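PA3566 protein (PDB 1X7V) is of unknown function, but belongs to the antibiotic biosynthesis monooxygenase family and may therefore have oxidoreductase activity. Local coordinates at residues T5-A11 / K91-R97; A22-E26 / N83-L87; L27-V31 / Q42-H46. One frame throughout, in Å; residues are numbered along the deposited sequence.

Contact 1 of 3, residues T5-A11 / K91-R97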
ATOM      1  N   THR A   5      19.781   5.696   1.185  1.00 79.67           N
ATOM      2  CA  THR A   5      18.706   5.400   2.123  1.00 77.96           C
ATOM      3  C   THR A   5      17.518   4.917   1.313  1.00 75.50           C
ATOM      4  O   THR A   5      17.124   5.559   0.332  1.00 73.52           O
ATOM      5  CB  THR A   5      18.328   6.658   2.895  1.00 77.77           C
ATOM      6  OG1 THR A   5      19.522   7.186   3.464  1.00 77.59           O
ATOM      7  CG2 THR A   5      17.289   6.381   4.002  1.00 77.99           C
ATOM      8  N   PRO A   6      16.908   3.798   1.732  1.00 73.78           N
ATOM      9  CA  PRO A   6      15.657   3.443   1.056  1.00 72.97           C
ATOM     10  C   PRO A   6      14.576   4.546   1.117  1.00 72.20           C
ATOM     11  O   PRO A   6      14.517   5.337   2.076  1.00 71.97           O
ATOM     12  CB  PRO A   6      15.152   2.243   1.861  1.00 72.51           C
ATOM     13  CG  PRO A   6      16.257   1.769   2.596  1.00 74.89           C
ATOM     14  CD  PRO A   6      17.173   2.904   2.860  1.00 73.89           C
ATOM     15  N   LEU A   7      13.721   4.553   0.105  1.00 71.94           N
ATOM     16  CA  LEU A   7      12.506   5.350   0.091  1.00 71.76           C
ATOM     17  C   LEU A   7      11.437   4.683   0.960  1.00 71.37           C
ATOM     18  O   LEU A   7      11.060   3.532   0.698  1.00 71.45           O
ATOM     19  CB  LEU A   7      11.927   5.398  -1.316  1.00 71.92           C
ATOM     20  CG  LEU A   7      10.585   6.131  -1.509  1.00 72.35           C
ATOM     21  CD1 LEU A   7      10.637   7.580  -1.066  1.00 73.68           C
ATOM     22  CD2 LEU A   7      10.277   6.046  -3.028  1.00 74.30           C
ATOM     23  N   THR A   8      10.968   5.369   1.981  1.00 71.17           N
ATOM     24  CA  THR A   8       9.833   4.877   2.753  1.00 70.57           C
ATOM     25  C   THR A   8       8.566   5.517   2.169  1.00 70.56           C
ATOM     26  O   THR A   8       8.567   6.705   1.783  1.00 67.83           O
ATOM     27  CB  THR A   8      10.002   5.179   4.282  1.00 72.50           C
ATOM     28  OG1 THR A   8      11.140   4.461   4.814  1.00 74.62           O
ATOM     29  CG2 THR A   8       8.718   4.797   5.086  1.00 73.63           C
ATOM     30  N   LEU A   9       7.509   4.724   2.047  1.00 70.40           N
ATOM     31  CA  LEU A   9       6.201   5.208   1.591  1.00 72.82           C
ATOM     32  C   LEU A   9       5.217   4.791   2.642  1.00 73.49           C
ATOM     33  O   LEU A   9       5.276   3.675   3.110  1.00 74.30           O
ATOM     34  CB  LEU A   9       5.839   4.592   0.234  1.00 73.92           C
ATOM     35  CG  LEU A   9       5.804   5.420  -1.011  1.00 79.88           C
ATOM     36  CD1 LEU A   9       7.222   5.727  -1.439  1.00 83.24           C
ATOM     37  CD2 LEU A   9       5.082   4.722  -2.177  1.00 78.25           C
ATOM     38  N   ILE A  10       4.320   5.693   3.036  1.00 73.41           N
ATOM     39  CA  ILE A  10       3.202   5.335   3.891  1.00 73.44           C
ATOM     40  C   ILE A  10       1.952   5.726   3.103  1.00 73.23           C
ATOM     41  O   ILE A  10       1.788   6.889   2.725  1.00 72.03           O
ATOM     42  CB  ILE A  10       3.229   6.074   5.250  1.00 73.55           C
ATOM     43  CG1 ILE A  10       4.523   5.803   6.022  1.00 73.45           C
ATOM     44  CG2 ILE A  10       1.979   5.712   6.085  1.00 74.17           C
ATOM     45  CD1 ILE A  10       4.746   6.854   7.103  1.00 76.12           C
ATOM     46  N   ALA A  11       1.111   4.734   2.838  1.00 72.47           N
ATOM     47  CA  ALA A  11      -0.127   4.934   2.098  1.00 72.54           C
ATOM     48  C   ALA A  11      -1.219   4.819   3.145  1.00 72.95           C
ATOM     49  O   ALA A  11      -1.273   3.813   3.814  1.00 73.47           O
ATOM     50  CB  ALA A  11      -0.295   3.866   1.022  1.00 74.21           C
ATOM     51  N   LYS A  91      -3.951   8.729   0.650  1.00 71.58           N
ATOM     52  CA  LYS A  91      -2.871   9.679   0.885  1.00 72.97           C
ATOM     53  C   LYS A  91      -1.582   8.903   0.745  1.00 72.90           C
ATOM     54  O   LYS A  91      -1.444   7.823   1.299  1.00 71.10           O
ATOM     55  CB  LYS A  91      -2.970  10.244   2.281  1.00 74.04           C
ATOM     56  CG  LYS A  91      -1.972  11.318   2.592  1.00 76.04           C
ATOM     57  CD  LYS A  91      -2.389  11.901   3.971  1.00 79.55           C
ATOM     58  CE  LYS A  91      -1.419  12.889   4.526  1.00 85.17           C
ATOM     59  NZ  LYS A  91      -1.440  12.771   6.057  1.00 90.78           N
ATOM     60  N   ILE A  92      -0.614   9.481   0.017  1.00 73.55           N
ATOM     61  CA  ILE A  92       0.648   8.845  -0.183  1.00 73.31           C
ATOM     62  C   ILE A  92       1.707   9.787   0.364  1.00 72.85           C
ATOM     63  O   ILE A  92       1.795  10.914  -0.056  1.00 70.27           O
ATOM     64  CB  ILE A  92       0.931   8.556  -1.649  1.00 74.91           C
ATOM     65  CG1 ILE A  92      -0.137   7.654  -2.308  1.00 76.95           C
ATOM     66  CG2 ILE A  92       2.329   7.919  -1.813  1.00 76.10           C
ATOM     67  CD1 ILE A  92      -0.222   6.308  -1.752  1.00 78.89           C
ATOM     68  N   ASP A  93       2.457   9.322   1.357  1.00 71.68           N
ATOM     69  CA  ASP A  93       3.563  10.097   1.903  1.00 72.55           C
ATOM     70  C   ASP A  93       4.849   9.417   1.502  1.00 71.46           C
ATOM     71  O   ASP A  93       4.973   8.192   1.570  1.00 72.47           O
ATOM     72  CB  ASP A  93       3.459  10.160   3.417  1.00 73.83           C
ATOM     73  CG  ASP A  93       2.211  10.912   3.871  1.00 80.35           C
ATOM     74  OD1 ASP A  93       1.843  11.945   3.239  1.00 83.95           O
ATOM     75  OD2 ASP A  93       1.576  10.465   4.868  1.00 88.49           O
ATOM     76  N   GLN A  94       5.777  10.233   1.024  1.00 69.09           N
ATOM     77  CA  GLN A  94       7.095   9.782   0.680  1.00 67.53           C
ATOM     78  C   GLN A  94       8.143  10.322   1.633  1.00 65.33           C
ATOM     79  O   GLN A  94       8.148  11.470   1.885  1.00 60.47           O
ATOM     80  CB  GLN A  94       7.444  10.168  -0.732  1.00 68.85           C
ATOM     81  CG  GLN A  94       6.604   9.394  -1.745  1.00 69.47           C
ATOM     82  CD  GLN A  94       6.952   9.865  -3.140  1.00 72.34           C
ATOM     83  OE1 GLN A  94       8.047   9.573  -3.626  1.00 77.41           O
ATOM     84  NE2 GLN A  94       6.051  10.653  -3.761  1.00 76.23           N
ATOM     85  N   LEU A  95       9.060   9.464   2.148  1.00 64.41           N
ATOM     86  CA  LEU A  95       9.917   9.922   3.191  1.00 65.76           C
ATOM     87  C   LEU A  95      11.188   9.124   3.282  1.00 66.81           C
ATOM     88  O   LEU A  95      11.213   7.976   2.824  1.00 67.06           O
ATOM     89  CB  LEU A  95       9.190   9.903   4.533  1.00 67.43           C
ATOM     90  CG  LEU A  95       8.301   8.725   4.879  1.00 69.16           C
ATOM     91  CD1 LEU A  95       8.418   8.363   6.336  1.00 72.76           C
ATOM     92  CD2 LEU A  95       6.798   9.016   4.555  1.00 70.67           C
ATOM     93  N   TYR A  96      12.222   9.739   3.902  1.00 65.24           N
ATOM     94  CA  TYR A  96      13.501   9.076   4.067  1.00 67.24           C
ATOM     95  C   TYR A  96      13.944   9.060   5.508  1.00 65.30           C
ATOM     96  O   TYR A  96      13.854  10.083   6.181  1.00 64.46           O
ATOM     97  CB  TYR A  96      14.540   9.838   3.299  1.00 68.59           C
ATOM     98  CG  TYR A  96      14.373   9.726   1.799  1.00 70.70           C
ATOM     99  CD1 TYR A  96      14.018  10.816   1.059  1.00 72.61           C
ATOM    100  CD2 TYR A  96      14.590   8.516   1.137  1.00 70.88           C
ATOM    101  CE1 TYR A  96      13.874  10.722  -0.329  1.00 74.72           C
ATOM    102  CE2 TYR A  96      14.467   8.414  -0.246  1.00 73.45           C
ATOM    103  CZ  TYR A  96      14.099   9.535  -0.969  1.00 74.11           C
ATOM    104  OH  TYR A  96      13.987   9.486  -2.361  1.00 77.77           O
ATOM    105  N   ARG A  97      14.440   7.918   5.952  1.00 66.60           N
ATOM    106  CA  ARG A  97      14.924   7.769   7.318  1.00 65.47           C
ATOM    107  C   ARG A  97      16.138   8.686   7.579  1.00 63.57           C
ATOM    108  O   ARG A  97      17.030   8.796   6.651  1.00 63.55           O
ATOM    109  CB  ARG A  97      15.285   6.302   7.645  1.00 67.07           C
ATOM    110  CG  ARG A  97      15.304   6.108   9.246  1.00 70.62           C
ATOM    111  CD  ARG A  97      15.391   4.761   9.647  1.00 73.39           C
ATOM    112  NE  ARG A  97      14.254   3.947   9.181  1.00 78.96           N
ATOM    113  CZ  ARG A  97      14.263   2.625   9.271  1.00 80.34           C
ATOM    114  NH1 ARG A  97      15.306   2.023   9.830  1.00 84.89           N
ATOM    115  NH2 ARG A  97      13.257   1.903   8.838  1.00 79.39           N
TER
HETATM  116  O   HOH W   1      13.724   5.435   4.575  1.00 17.64           O
HETATM  117  O   HOH W   2      11.104   3.282   7.392  1.00 18.84           O
HETATM  118  O   HOH W   3      -0.107   8.402   4.300  1.00 17.98           O

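Contact 2 of 3, residues A22-E26 / N83-L87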
ATOM      1  N   ALA A  22     -14.418  -5.252   2.652  1.00 69.19           N
ATOM      2  CA  ALA A  22     -14.124  -5.473   1.245  1.00 70.82           C
ATOM      3  C   ALA A  22     -12.746  -4.889   0.921  1.00 70.81           C
ATOM      4  O   ALA A  22     -11.899  -5.510   0.230  1.00 72.67           O
ATOM      5  CB  ALA A  22     -15.192  -4.838   0.348  1.00 70.70           C
ATOM      6  N   LEU A  23     -12.489  -3.694   1.404  1.00 70.85           N
ATOM      7  CA  LEU A  23     -11.179  -3.082   1.159  1.00 70.78           C
ATOM      8  C   LEU A  23      -9.980  -3.861   1.801  1.00 70.39           C
ATOM      9  O   LEU A  23      -8.911  -4.031   1.175  1.00 72.32           O
ATOM     10  CB  LEU A  23     -11.225  -1.597   1.592  1.00 71.70           C
ATOM     11  CG  LEU A  23      -9.875  -0.845   1.423  1.00 72.64           C
ATOM     12  CD1 LEU A  23      -9.499  -0.919  -0.054  1.00 74.69           C
ATOM     13  CD2 LEU A  23      -9.879   0.598   1.967  1.00 72.51           C
ATOM     14  N   GLU A  24     -10.135  -4.324   3.031  1.00 68.85           N
ATOM     15  CA  GLU A  24      -9.145  -5.157   3.704  1.00 71.25           C
ATOM     16  C   GLU A  24      -8.834  -6.409   2.887  1.00 70.78           C
ATOM     17  O   GLU A  24      -7.671  -6.761   2.770  1.00 71.60           O
ATOM     18  CB  GLU A  24      -9.646  -5.581   5.082  1.00 70.49           C
ATOM     19  CG  GLU A  24      -8.685  -6.541   5.836  1.00 72.75           C
ATOM     20  CD  GLU A  24      -9.194  -6.897   7.243  1.00 75.83           C
ATOM     21  OE1 GLU A  24      -9.872  -6.040   7.883  1.00 82.81           O
ATOM     22  OE2 GLU A  24      -8.888  -8.017   7.711  1.00 79.36           O
ATOM     23  N   ARG A  25      -9.875  -7.071   2.356  1.00 70.41           N
ATOM     24  CA  ARG A  25      -9.726  -8.262   1.508  1.00 71.36           C
ATOM     25  C   ARG A  25      -8.823  -7.917   0.337  1.00 70.55           C
ATOM     26  O   ARG A  25      -7.889  -8.631   0.043  1.00 71.55           O
ATOM     27  CB  ARG A  25     -11.088  -8.744   1.011  1.00 72.12           C
ATOM     28  CG  ARG A  25     -10.985  -9.918   0.142  1.00 74.53           C
ATOM     29  CD  ARG A  25     -12.313 -10.562  -0.081  1.00 77.38           C
ATOM     30  NE  ARG A  25     -13.246  -9.609  -0.590  1.00 81.72           N
ATOM     31  CZ  ARG A  25     -14.416  -9.294  -0.026  1.00 82.56           C
ATOM     32  NH1 ARG A  25     -14.899  -9.906   1.071  1.00 86.43           N
ATOM     33  NH2 ARG A  25     -15.130  -8.380  -0.615  1.00 81.03           N
ATOM     34  N   GLU A  26      -9.088  -6.789  -0.297  1.00 71.92           N
ATOM     35  CA  GLU A  26      -8.354  -6.369  -1.467  1.00 72.80           C
ATOM     36  C   GLU A  26      -6.915  -5.981  -1.146  1.00 73.10           C
ATOM     37  O   GLU A  26      -5.995  -6.357  -1.896  1.00 73.69           O
ATOM     38  CB  GLU A  26      -9.107  -5.231  -2.165  1.00 74.15           C
ATOM     39  CG  GLU A  26     -10.449  -5.681  -2.758  1.00 78.00           C
ATOM     40  CD  GLU A  26     -10.340  -6.845  -3.783  1.00 84.71           C
ATOM     41  OE1 GLU A  26      -9.762  -6.596  -4.869  1.00 88.56           O
ATOM     42  OE2 GLU A  26     -10.850  -8.000  -3.529  1.00 89.04           O
ATOM     43  N   ASN A  83     -11.779  -1.327  -7.946  1.00 80.78           N
ATOM     44  CA  ASN A  83     -12.009  -0.999  -6.532  1.00 81.08           C
ATOM     45  C   ASN A  83     -12.297   0.478  -6.200  1.00 80.91           C
ATOM     46  O   ASN A  83     -12.490   0.809  -5.058  1.00 80.31           O
ATOM     47  CB  ASN A  83     -10.868  -1.540  -5.671  1.00 81.54           C
ATOM     48  CG  ASN A  83     -10.794  -3.063  -5.725  1.00 82.90           C
ATOM     49  OD1 ASN A  83     -11.820  -3.726  -5.616  1.00 83.63           O
ATOM     50  ND2 ASN A  83      -9.575  -3.623  -5.913  1.00 82.90           N
ATOM     51  N   GLU A  84     -12.395   1.346  -7.195  1.00 80.64           N
ATOM     52  CA  GLU A  84     -12.482   2.771  -6.920  1.00 80.24           C
ATOM     53  C   GLU A  84     -13.697   3.120  -6.034  1.00 78.84           C
ATOM     54  O   GLU A  84     -13.579   3.958  -5.151  1.00 78.42           O
ATOM     55  CB  GLU A  84     -12.499   3.563  -8.232  1.00 80.53           C
ATOM     56  CG  GLU A  84     -12.592   5.058  -8.061  1.00 82.09           C
ATOM     57  CD  GLU A  84     -12.353   5.852  -9.376  1.00 83.86           C
ATOM     58  OE1 GLU A  84     -12.135   7.071  -9.284  1.00 90.10           O
ATOM     59  OE2 GLU A  84     -12.382   5.274 -10.477  1.00 88.31           O
ATOM     60  N   ALA A  85     -14.827   2.435  -6.220  1.00 77.58           N
ATOM     61  CA  ALA A  85     -16.014   2.710  -5.398  1.00 77.41           C
ATOM     62  C   ALA A  85     -15.854   2.296  -3.932  1.00 76.15           C
ATOM     63  O   ALA A  85     -16.608   2.768  -3.076  1.00 76.65           O
ATOM     64  CB  ALA A  85     -17.262   2.078  -5.990  1.00 77.76           C
ATOM     65  N   LEU A  86     -14.853   1.474  -3.639  1.00 75.24           N
ATOM     66  CA  LEU A  86     -14.539   1.058  -2.256  1.00 75.93           C
ATOM     67  C   LEU A  86     -13.763   2.130  -1.485  1.00 74.34           C
ATOM     68  O   LEU A  86     -13.623   2.024  -0.281  1.00 75.08           O
ATOM     69  CB  LEU A  86     -13.714  -0.245  -2.228  1.00 76.19           C
ATOM     70  CG  LEU A  86     -14.254  -1.575  -2.764  1.00 80.12           C
ATOM     71  CD1 LEU A  86     -13.357  -2.735  -2.288  1.00 82.07           C
ATOM     72  CD2 LEU A  86     -15.687  -1.817  -2.361  1.00 80.38           C
ATOM     73  N   LEU A  87     -13.259   3.155  -2.172  1.00 73.17           N
ATOM     74  CA  LEU A  87     -12.301   4.096  -1.623  1.00 73.54           C
ATOM     75  C   LEU A  87     -12.940   5.451  -1.401  1.00 73.78           C
ATOM     76  O   LEU A  87     -13.701   5.925  -2.239  1.00 75.22           O
ATOM     77  CB  LEU A  87     -11.132   4.318  -2.611  1.00 73.69           C
ATOM     78  CG  LEU A  87     -10.272   3.140  -2.979  1.00 77.25           C
ATOM     79  CD1 LEU A  87      -9.355   3.466  -4.145  1.00 80.55           C
ATOM     80  CD2 LEU A  87      -9.457   2.741  -1.754  1.00 79.98           C
TER

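Contact 3 of 3, residues L27-V31 / Q42-H46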
ATOM      1  N   LEU A  27      -6.726  -5.212  -0.075  1.00 71.58           N
ATOM      2  CA  LEU A  27      -5.371  -4.801   0.393  1.00 71.32           C
ATOM      3  C   LEU A  27      -4.518  -6.000   0.809  1.00 70.87           C
ATOM      4  O   LEU A  27      -3.317  -6.075   0.533  1.00 70.42           O
ATOM      5  CB  LEU A  27      -5.481  -3.785   1.541  1.00 70.76           C
ATOM      6  CG  LEU A  27      -6.043  -2.424   1.218  1.00 71.04           C
ATOM      7  CD1 LEU A  27      -6.303  -1.575   2.470  1.00 69.23           C
ATOM      8  CD2 LEU A  27      -5.104  -1.672   0.197  1.00 71.89           C
ATOM      9  N   ARG A  28      -5.121  -6.987   1.459  1.00 71.83           N
ATOM     10  CA  ARG A  28      -4.346  -8.157   1.944  1.00 72.48           C
ATOM     11  C   ARG A  28      -3.687  -8.909   0.737  1.00 72.02           C
ATOM     12  O   ARG A  28      -2.555  -9.443   0.819  1.00 73.20           O
ATOM     13  CB  ARG A  28      -5.235  -9.097   2.733  1.00 72.79           C
ATOM     14  CG  ARG A  28      -5.534  -8.679   4.191  1.00 74.98           C
ATOM     15  CD  ARG A  28      -6.502  -9.708   4.786  1.00 76.38           C
ATOM     16  NE  ARG A  28      -6.783  -9.508   6.209  1.00 77.55           N
ATOM     17  CZ  ARG A  28      -6.016  -9.908   7.221  1.00 79.31           C
ATOM     18  NH1 ARG A  28      -4.878 -10.557   7.026  1.00 81.04           N
ATOM     19  NH2 ARG A  28      -6.408  -9.673   8.464  1.00 78.87           N
ATOM     20  N   ALA A  29      -4.365  -8.867  -0.389  1.00 70.82           N
ATOM     21  CA  ALA A  29      -3.937  -9.573  -1.598  1.00 71.40           C
ATOM     22  C   ALA A  29      -2.643  -9.004  -2.101  1.00 71.08           C
ATOM     23  O   ALA A  29      -1.878  -9.708  -2.825  1.00 70.38           O
ATOM     24  CB  ALA A  29      -4.969  -9.462  -2.685  1.00 71.60           C
ATOM     25  N   LEU A  30      -2.410  -7.736  -1.775  1.00 71.13           N
ATOM     26  CA  LEU A  30      -1.168  -7.065  -2.242  1.00 71.33           C
ATOM     27  C   LEU A  30       0.116  -7.537  -1.554  1.00 71.41           C
ATOM     28  O   LEU A  30       1.232  -7.380  -2.097  1.00 70.72           O
ATOM     29  CB  LEU A  30      -1.320  -5.563  -2.081  1.00 71.66           C
ATOM     30  CG  LEU A  30      -2.323  -4.935  -3.052  1.00 71.81           C
ATOM     31  CD1 LEU A  30      -2.626  -3.483  -2.672  1.00 75.35           C
ATOM     32  CD2 LEU A  30      -1.767  -4.965  -4.413  1.00 75.05           C
ATOM     33  N   VAL A  31      -0.013  -8.034  -0.323  1.00 70.56           N
ATOM     34  CA  VAL A  31       1.130  -8.105   0.547  1.00 70.43           C
ATOM     35  C   VAL A  31       2.187  -9.164   0.149  1.00 70.10           C
ATOM     36  O   VAL A  31       3.375  -8.828   0.007  1.00 70.32           O
ATOM     37  CB  VAL A  31       0.657  -8.212   2.043  1.00 70.03           C
ATOM     38  CG1 VAL A  31       1.861  -8.346   2.988  1.00 72.47           C
ATOM     39  CG2 VAL A  31      -0.190  -6.997   2.413  1.00 69.87           C
ATOM     40  N   GLN A  42      10.327  -3.528   2.743  1.00 70.77           N
ATOM     41  CA  GLN A  42       9.238  -3.666   3.731  1.00 70.30           C
ATOM     42  C   GLN A  42       7.945  -3.484   2.960  1.00 69.50           C
ATOM     43  O   GLN A  42       7.851  -2.641   2.102  1.00 67.46           O
ATOM     44  CB  GLN A  42       9.342  -2.597   4.830  1.00 70.48           C
ATOM     45  CG  GLN A  42       8.185  -2.703   5.897  1.00 69.49           C
ATOM     46  CD  GLN A  42       8.252  -1.648   6.972  1.00 71.06           C
ATOM     47  OE1 GLN A  42       9.016  -0.700   6.867  1.00 71.46           O
ATOM     48  NE2 GLN A  42       7.432  -1.821   8.049  1.00 72.88           N
ATOM     49  N   TYR A  43       6.923  -4.250   3.320  1.00 69.94           N
ATOM     50  CA  TYR A  43       5.592  -4.046   2.759  1.00 70.31           C
ATOM     51  C   TYR A  43       4.615  -4.660   3.746  1.00 71.16           C
ATOM     52  O   TYR A  43       4.382  -5.886   3.739  1.00 70.97           O
ATOM     53  CB  TYR A  43       5.446  -4.630   1.354  1.00 70.79           C
ATOM     54  CG  TYR A  43       4.261  -4.100   0.574  1.00 70.69           C
ATOM     55  CD1 TYR A  43       4.403  -3.077  -0.390  1.00 69.95           C
ATOM     56  CD2 TYR A  43       3.016  -4.676   0.712  1.00 72.15           C
ATOM     57  CE1 TYR A  43       3.335  -2.628  -1.121  1.00 70.68           C
ATOM     58  CE2 TYR A  43       1.933  -4.245  -0.014  1.00 72.20           C
ATOM     59  CZ  TYR A  43       2.087  -3.210  -0.926  1.00 71.25           C
ATOM     60  OH  TYR A  43       0.997  -2.804  -1.613  1.00 71.83           O
ATOM     61  N   ASP A  44       4.108  -3.797   4.627  1.00 71.23           N
ATOM     62  CA  ASP A  44       3.307  -4.216   5.753  1.00 70.36           C
ATOM     63  C   ASP A  44       1.965  -3.471   5.777  1.00 70.25           C
ATOM     64  O   ASP A  44       1.931  -2.275   5.630  1.00 70.56           O
ATOM     65  CB  ASP A  44       4.086  -3.947   7.070  1.00 71.34           C
ATOM     66  CG  ASP A  44       5.296  -4.874   7.255  1.00 73.93           C
ATOM     67  OD1 ASP A  44       5.246  -6.078   6.824  1.00 74.74           O
ATOM     68  OD2 ASP A  44       6.282  -4.397   7.887  1.00 75.13           O
ATOM     69  N   LEU A  45       0.881  -4.227   5.953  1.00 70.19           N
ATOM     70  CA  LEU A  45      -0.483  -3.738   6.039  1.00 69.49           C
ATOM     71  C   LEU A  45      -0.959  -3.636   7.489  1.00 68.56           C
ATOM     72  O   LEU A  45      -0.696  -4.486   8.295  1.00 67.27           O
ATOM     73  CB  LEU A  45      -1.440  -4.672   5.297  1.00 71.02           C
ATOM     74  CG  LEU A  45      -2.917  -4.300   5.276  1.00 69.60           C
ATOM     75  CD1 LEU A  45      -3.177  -2.953   4.659  1.00 70.85           C
ATOM     76  CD2 LEU A  45      -3.679  -5.406   4.502  1.00 71.36           C
ATOM     77  N   HIS A  46      -1.673  -2.568   7.810  1.00 66.95           N
ATOM     78  CA  HIS A  46      -2.125  -2.309   9.189  1.00 67.72           C
ATOM     79  C   HIS A  46      -3.556  -1.745   9.132  1.00 68.07           C
ATOM     80  O   HIS A  46      -3.942  -1.117   8.141  1.00 68.77           O
ATOM     81  CB  HIS A  46      -1.285  -1.232   9.889  1.00 68.05           C
ATOM     82  CG  HIS A  46       0.193  -1.445   9.809  1.00 66.60           C
ATOM     83  ND1 HIS A  46       0.896  -1.251   8.640  1.00 70.50           N
ATOM     84  CD2 HIS A  46       1.100  -1.863  10.732  1.00 67.76           C
ATOM     85  CE1 HIS A  46       2.182  -1.516   8.856  1.00 69.84           C
ATOM     86  NE2 HIS A  46       2.333  -1.884  10.108  1.00 70.34           N
TER

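Contact 1 of 3, residues T5-A11 / K91-R97
Two antiparallel strand segments, their axes 4.7 Å apart at closest approach and their directions 152° apart, are joined first of all through the backbone. Thr8 and Leu95 form one hydrogen-bonded pair (Thr8 N to Leu95 O 2.8 Å, Leu95 N to Thr8 O 2.8 Å), and Ile10 and Asp93 form the next (Ile10 N to Asp93 O 3.0 Å, Asp93 N to Ile10 O 2.9 Å). Between and beyond them, Leu9 with Gln94 and Ala11 with Ile92 are non-hydrogen-bonded pairs, where CA-H...O contacts take over: Leu9 CA lies 3.2 Å from Asp93 O and Ala11 CA 3.3 Å from Lys91 O. This is the pairing of strand 7-15 with strand 87-96, the latter at one edge of the four-stranded antiparallel sheet of an alpha-beta plait, as in the dimeric alpha-beta barrel clan to which the family belongs; the other edge of strand 7-15 bonds to strand 54-61. Side chains alternate between the two faces. On one, Ala11 CB meets Ile92 CD1 at 3.7 Å and Leu7 CD1 meets the Tyr96 ring at CZ, 4.0 Å away, while Leu7 and Leu9 also touch Leu67 of helix 64-71. On the other, Ile10 CD1 packs against Leu95 CD2 at 3.9 Å. Water adds to the polar contacts: water 1 joins Pro6 O, Thr8 OG1 and Arg97 N, and water 2 bridges Thr8 OG1 to Arg97 NH2, 2.8 and 2.9 Å away respectively.

Contact 2 of 3, residues A22-E26 / N83-L87
Leu86 shows how one well-placed rotamer can fill the space between a helix and a turn. With chi1 near m and chi2 near t, its extended side chain carries CD1 to 3.8 Å from Ala22 CB, 3.9 Å from Leu23 N and 4.2 Å from Glu26 CG, so that a single methyl meets successive parts of the helix surface. The turn that presents it is a short 3-10 segment, 84-86, with Leu86 N hydrogen-bonded to Asn83 O at 2.8 Å. Leu87 adopts the same m, t combination, and its CD2 lies 4.0 Å from CD1 of Leu23, itself t, p. Glu26 is instead folded, with chi1 and chi2 both m; its carboxylate thus reaches Asn83, whose ND2 donates to Glu26 OE1 at 3.2 Å. The same Asn83 ND2 also hydrogen-bonds to Phe79 O, its stronger polar partner, linking this group to the end of helix 74-80. The whole is a small surface contact, burying 266 Å², that fastens the first turns of helix 20-36 to the connection between helix 74-80 and strand 87-96. Beneath it lies the sheet: Leu23 rests on Ile13 and Ala15 of strand 7-15 and on Phe55 of strand 54-61, while Leu87 also touches Ile13.

Contact 3 of 3, residues L27-V31 / Q42-H46
Leu27 begins the contact from the inner side of the helix: its CB lies 3.8 Å from Leu45 CD2, while its side chain also touches Phe55 of strand 54-61 and, together with that of Leu30, Phe79 of helix 74-80. Arg28 comes next, and although its CA-to-CB bond points away from the strand, the same Leu45 methyl group reaches the base of this residue, CD2 lying 3.7 Å from Arg28 N and 3.8 Å from Arg28 CG. The charged end is held by a salt bridge to Glu24, one turn earlier. Here segment 27-31 of helix 20-36 runs nearly antiparallel to segment 42-46 of strand 40-47, the segment axes 8.5 Å apart at closest approach and 157° apart in direction, an example of helix-on-sheet packing in an alpha-beta plait, where the helix following the first strand lies over one face of the sheet. Further along, Leu30 points toward the strand, and its CB sits 3.6 Å from Tyr43 OH and 4.1 Å from Tyr43 CE2. Val31 is wedged between two strand residues on that face: CG2 lies 3.9 Å from Leu45 CB and 4.2 Å from Tyr43 CE2, while CG1 comes within 3.6 Å of Tyr43 O. The Tyr43 carbonyl accepts a hydrogen bond from Arg35 NE, further along the helix, and the Tyr43 ring meets His70 with planes inclined at about 65°.

Taken together, the three contacts illustrate how a small alpha-beta plait is closed by pairings at different sequence ranges. Contact 1 brings together segments near the two ends of the chain, 80 residues apart at their closest ends, so that contacts 2 and 3 fall within the span it bounds. Contacts 2 and 3 use successive parts of helix 20-36, their centres about 13 Å apart, the first meeting the turn before strand 87-96 and the second an edge strand. Contacts 1 and 3 reach the same sheet with centres about 15 Å apart and nearest atoms about 5 Å apart, without touching. Contacts 1 and 2, centres about 22 Å apart, lie on opposite sides of the chain's centre.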